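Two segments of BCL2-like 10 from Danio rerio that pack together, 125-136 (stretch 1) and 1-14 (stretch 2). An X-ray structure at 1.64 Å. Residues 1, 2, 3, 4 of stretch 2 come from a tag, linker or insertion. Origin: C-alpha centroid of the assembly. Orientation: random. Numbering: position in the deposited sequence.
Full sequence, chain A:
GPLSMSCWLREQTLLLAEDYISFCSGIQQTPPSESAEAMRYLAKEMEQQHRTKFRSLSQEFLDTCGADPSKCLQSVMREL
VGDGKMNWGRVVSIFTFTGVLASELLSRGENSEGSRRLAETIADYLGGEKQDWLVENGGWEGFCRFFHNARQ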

# COMPACT_ATOMS: atom_id res chain seq x y z
N TYR A 125 -0.87 7.72 -6.44
CA TYR A 125 -0.80 6.66 -7.44
C TYR A 125 -2.17 6.04 -7.68
O TYR A 125 -2.63 5.95 -8.83
CB TYR A 125 0.20 5.59 -7.00
CG TYR A 125 0.37 4.49 -8.01
CD1 TYR A 125 -0.11 3.21 -7.77
CD2 TYR A 125 1.01 4.74 -9.22
CE1 TYR A 125 0.05 2.21 -8.71
CE2 TYR A 125 1.16 3.75 -10.17
CZ TYR A 125 0.68 2.48 -9.90
OH TYR A 125 0.84 1.49 -10.84
N LEU A 126 -2.85 5.61 -6.62
CA LEU A 126 -4.15 4.96 -6.79
C LEU A 126 -5.22 5.97 -7.18
O LEU A 126 -6.01 5.72 -8.11
CB LEU A 126 -4.54 4.22 -5.51
CG LEU A 126 -3.60 3.09 -5.08
CD1 LEU A 126 -4.08 2.48 -3.77
CD2 LEU A 126 -3.49 2.01 -6.16
N GLY A 127 -5.27 7.11 -6.50
CA GLY A 127 -6.29 8.10 -6.77
C GLY A 127 -6.06 8.88 -8.05
O GLY A 127 -7.02 9.42 -8.61
N GLY A 128 -4.82 8.96 -8.51
CA GLY A 128 -4.52 9.67 -9.74
C GLY A 128 -4.28 8.73 -10.90
O GLY A 128 -5.06 8.68 -11.85
N GLU A 129 -3.20 7.95 -10.81
CA GLU A 129 -2.80 7.10 -11.93
C GLU A 129 -3.80 5.98 -12.19
O GLU A 129 -4.02 5.60 -13.34
CB GLU A 129 -1.41 6.53 -11.68
CG GLU A 129 -0.66 6.12 -12.94
CD GLU A 129 0.85 6.20 -12.78
OE1 GLU A 129 1.55 5.46 -13.50
OE2 GLU A 129 1.33 6.99 -11.94
N LYS A 130 -4.44 5.45 -11.14
CA LYS A 130 -5.35 4.33 -11.26
C LYS A 130 -6.80 4.72 -10.97
O LYS A 130 -7.61 3.88 -10.56
CB LYS A 130 -4.92 3.20 -10.32
CG LYS A 130 -3.50 2.70 -10.57
CD LYS A 130 -3.33 2.20 -12.00
CE LYS A 130 -1.99 1.53 -12.20
NZ LYS A 130 -1.83 1.01 -13.60
N GLN A 131 -7.15 5.99 -11.20
CA GLN A 131 -8.50 6.44 -10.87
C GLN A 131 -9.56 5.67 -11.65
O GLN A 131 -10.63 5.36 -11.12
CB GLN A 131 -8.63 7.94 -11.13
CG GLN A 131 -8.36 8.36 -12.57
CD GLN A 131 -8.32 9.87 -12.72
OE1 GLN A 131 -9.34 10.51 -12.96
NE2 GLN A 131 -7.13 10.45 -12.56
N ASP A 132 -9.28 5.35 -12.92
CA ASP A 132 -10.30 4.67 -13.72
C ASP A 132 -10.61 3.28 -13.17
O ASP A 132 -11.78 2.90 -13.05
CB ASP A 132 -9.86 4.59 -15.18
CG ASP A 132 -9.94 5.94 -15.89
OD1 ASP A 132 -10.67 6.83 -15.41
OD2 ASP A 132 -9.27 6.10 -16.94
N TRP A 133 -9.57 2.52 -12.82
CA TRP A 133 -9.80 1.20 -12.24
C TRP A 133 -10.52 1.32 -10.90
O TRP A 133 -11.48 0.58 -10.63
CB TRP A 133 -8.48 0.45 -12.06
CG TRP A 133 -8.70 -0.97 -11.66
CD1 TRP A 133 -8.85 -2.04 -12.49
CD2 TRP A 133 -8.82 -1.48 -10.32
NE1 TRP A 133 -9.05 -3.18 -11.76
CE2 TRP A 133 -9.04 -2.87 -10.43
CE3 TRP A 133 -8.77 -0.90 -9.05
CZ2 TRP A 133 -9.20 -3.69 -9.31
CZ3 TRP A 133 -8.92 -1.72 -7.95
CH2 TRP A 133 -9.13 -3.09 -8.08
N LEU A 134 -10.07 2.24 -10.04
CA LEU A 134 -10.72 2.43 -8.75
C LEU A 134 -12.21 2.71 -8.92
O LEU A 134 -13.05 2.11 -8.23
CB LEU A 134 -10.05 3.57 -7.98
CG LEU A 134 -8.90 3.25 -7.04
CD1 LEU A 134 -8.42 4.54 -6.38
CD2 LEU A 134 -9.30 2.23 -5.97
N VAL A 135 -12.56 3.62 -9.83
CA VAL A 135 -13.96 3.99 -10.01
C VAL A 135 -14.77 2.80 -10.50
O VAL A 135 -15.83 2.48 -9.96
CB VAL A 135 -14.08 5.19 -10.96
CG1 VAL A 135 -15.54 5.44 -11.33
CG2 VAL A 135 -13.49 6.43 -10.33
N GLU A 136 -14.29 2.14 -11.56
CA GLU A 136 -15.06 1.05 -12.14
C GLU A 136 -15.27 -0.09 -11.15
O GLU A 136 -16.20 -0.88 -11.32
CB GLU A 136 -14.39 0.53 -13.42
CG GLU A 136 -13.26 -0.47 -13.21
CD GLU A 136 -12.68 -0.96 -14.52
OE1 GLU A 136 -13.26 -0.66 -15.59
OE2 GLU A 136 -11.65 -1.67 -14.49
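Stretch 2, residues 1-14: GPLSMSCWLREQTL

The most unusual feature of this contact is how closely two helix backbones meet at Gly127, whose CA lies 4.2 Å from the CA of Arg10. Glycine suits the place exactly: a CB on Gly127 would point at stretch 2 and fall 2.7 Å from Arg10 CA, a clash. Stretch 2 is helical from Pro2 to Leu14 and runs almost antiparallel to helix 125-129, at 174° between their directions, with the axes approaching to 7.7 Å. Stretch 1 then turns at Lys130, after a wider pi-type turn in which Lys130 N bonds to Tyr125 O at 3.0 Å. Its second helix, 131-136, crosses stretch 2 at 80° with an axial distance of 10.6 Å, so here side chains rather than backbones fill the gap.

Leu9 contributes the largest share of stretch 2's buried surface. The side chain of Leu9 is a knob among Gly127, Gln131, Leu134 and Val135; Leu9 CB lies 4.0 Å from Gly127 CA, and Leu9 CD1 reaches Val135 CG2 at 3.6 Å and Leu134 CB at 4.3 Å. One turn earlier, Met5 extends the apolar patch, with CG 3.7 Å from Val135 CG2.

Ser6 is small enough to sit beside the glycines, and its OG donates a hydrogen bond to Gly127 O at 2.9 Å, the single hydrogen bond between the stretches. Gln131 folds back on its own stretch, NE2 donating to Gly128 O at 2.8 Å, while its OE1 lies 3.4 Å from Pro2 O; both are acceptors, so no hydrogen bond joins them. Pro2 comes from the tag.

Farther along, Thr13 turns its OG1 to Leu9 O at 2.8 Å within its own helix. With the hydroxyl thus satisfied, threonine tolerates buried apolar surroundings, and Thr13 CG2 packs 4.2 Å from Leu126 CD1.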

# COMPACT_ATOMS: atom_id res chain seq x y z
N GLY A 1 -16.49 15.79 -12.72
CA GLY A 1 -15.55 15.51 -13.80
C GLY A 1 -14.40 14.62 -13.36
O GLY A 1 -14.29 14.28 -12.18
N PRO A 2 -13.55 14.23 -14.31
CA PRO A 2 -12.41 13.37 -13.95
C PRO A 2 -11.50 13.99 -12.90
O PRO A 2 -11.03 13.28 -12.01
CB PRO A 2 -11.68 13.17 -15.29
CG PRO A 2 -12.71 13.45 -16.33
CD PRO A 2 -13.61 14.50 -15.76
N LEU A 3 -11.25 15.30 -12.99
CA LEU A 3 -10.42 15.96 -11.98
C LEU A 3 -11.09 15.93 -10.61
O LEU A 3 -10.45 15.62 -9.60
CB LEU A 3 -10.12 17.40 -12.40
CG LEU A 3 -8.68 17.77 -12.79
CD1 LEU A 3 -8.63 19.20 -13.31
CD2 LEU A 3 -7.73 17.60 -11.62
N SER A 4 -12.39 16.25 -10.57
CA SER A 4 -13.11 16.24 -9.30
C SER A 4 -13.06 14.85 -8.66
O SER A 4 -12.78 14.72 -7.47
CB SER A 4 -14.56 16.68 -9.52
OG SER A 4 -14.65 18.08 -9.71
N MET A 5 -13.34 13.82 -9.45
CA MET A 5 -13.33 12.46 -8.92
C MET A 5 -11.93 12.07 -8.44
O MET A 5 -11.78 11.46 -7.38
CB MET A 5 -13.81 11.48 -9.99
CG MET A 5 -13.84 10.02 -9.55
SD MET A 5 -14.86 9.72 -8.08
CE MET A 5 -16.38 10.53 -8.55
N SER A 6 -10.90 12.42 -9.21
CA SER A 6 -9.54 12.08 -8.81
C SER A 6 -9.17 12.74 -7.49
O SER A 6 -8.61 12.09 -6.60
CB SER A 6 -8.56 12.48 -9.91
OG SER A 6 -7.24 12.12 -9.54
N CYS A 7 -9.48 14.03 -7.35
CA CYS A 7 -9.21 14.71 -6.08
C CYS A 7 -9.88 13.98 -4.92
O CYS A 7 -9.26 13.75 -3.88
CB CYS A 7 -9.68 16.16 -6.15
SG CYS A 7 -8.73 17.21 -7.28
N TRP A 8 -11.14 13.60 -5.10
CA TRP A 8 -11.86 12.92 -4.03
C TRP A 8 -11.25 11.56 -3.73
O TRP A 8 -11.03 11.21 -2.56
CB TRP A 8 -13.34 12.79 -4.40
CG TRP A 8 -14.17 12.22 -3.31
CD1 TRP A 8 -14.63 12.86 -2.20
CD2 TRP A 8 -14.65 10.87 -3.22
NE1 TRP A 8 -15.37 12.00 -1.42
CE2 TRP A 8 -15.39 10.77 -2.02
CE3 TRP A 8 -14.53 9.74 -4.03
CZ2 TRP A 8 -16.01 9.59 -1.62
CZ3 TRP A 8 -15.14 8.56 -3.62
CH2 TRP A 8 -15.87 8.50 -2.43
N LEU A 9 -10.97 10.77 -4.77
CA LEU A 9 -10.34 9.47 -4.57
C LEU A 9 -8.99 9.60 -3.89
O LEU A 9 -8.62 8.78 -3.05
CB LEU A 9 -10.19 8.73 -5.90
CG LEU A 9 -11.47 8.22 -6.55
CD1 LEU A 9 -11.17 7.73 -7.95
CD2 LEU A 9 -12.09 7.12 -5.71
N ARG A 10 -8.22 10.63 -4.26
CA ARG A 10 -6.92 10.83 -3.64
C ARG A 10 -7.07 11.10 -2.15
O ARG A 10 -6.33 10.54 -1.33
CB ARG A 10 -6.18 11.98 -4.33
CG ARG A 10 -4.70 12.06 -4.00
CD ARG A 10 -4.38 13.19 -3.04
NE ARG A 10 -2.94 13.30 -2.79
CZ ARG A 10 -2.39 14.11 -1.89
NH1 ARG A 10 -1.07 14.13 -1.76
NH2 ARG A 10 -3.14 14.89 -1.13
N GLU A 11 -8.04 11.93 -1.76
CA GLU A 11 -8.23 12.23 -0.35
C GLU A 11 -8.74 11.01 0.42
O GLU A 11 -8.30 10.75 1.54
CB GLU A 11 -9.18 13.41 -0.18
CG GLU A 11 -9.34 13.87 1.26
CD GLU A 11 -8.01 14.12 1.95
OE1 GLU A 11 -7.19 14.90 1.40
OE2 GLU A 11 -7.77 13.54 3.02
N GLN A 12 -9.68 10.26 -0.17
CA GLN A 12 -10.16 9.05 0.48
C GLN A 12 -9.03 8.05 0.69
O GLN A 12 -8.94 7.41 1.75
CB GLN A 12 -11.28 8.40 -0.35
CG GLN A 12 -12.53 9.25 -0.49
CD GLN A 12 -13.25 9.41 0.83
OE1 GLN A 12 -13.79 8.45 1.38
NE2 GLN A 12 -13.27 10.63 1.35
N THR A 13 -8.16 7.90 -0.31
CA THR A 13 -7.04 6.98 -0.20
C THR A 13 -6.03 7.48 0.83
O THR A 13 -5.47 6.68 1.59
CB THR A 13 -6.37 6.81 -1.56
OG1 THR A 13 -7.35 6.36 -2.51
CG2 THR A 13 -5.24 5.79 -1.49
N LEU A 14 -5.77 8.79 0.87
CA LEU A 14 -4.82 9.33 1.83
C LEU A 14 -5.26 9.03 3.26
O LEU A 14 -4.46 8.58 4.09
CB LEU A 14 -4.67 10.84 1.62
CG LEU A 14 -3.66 11.56 2.52
CD1 LEU A 14 -2.25 11.04 2.29
CD2 LEU A 14 -3.72 13.05 2.29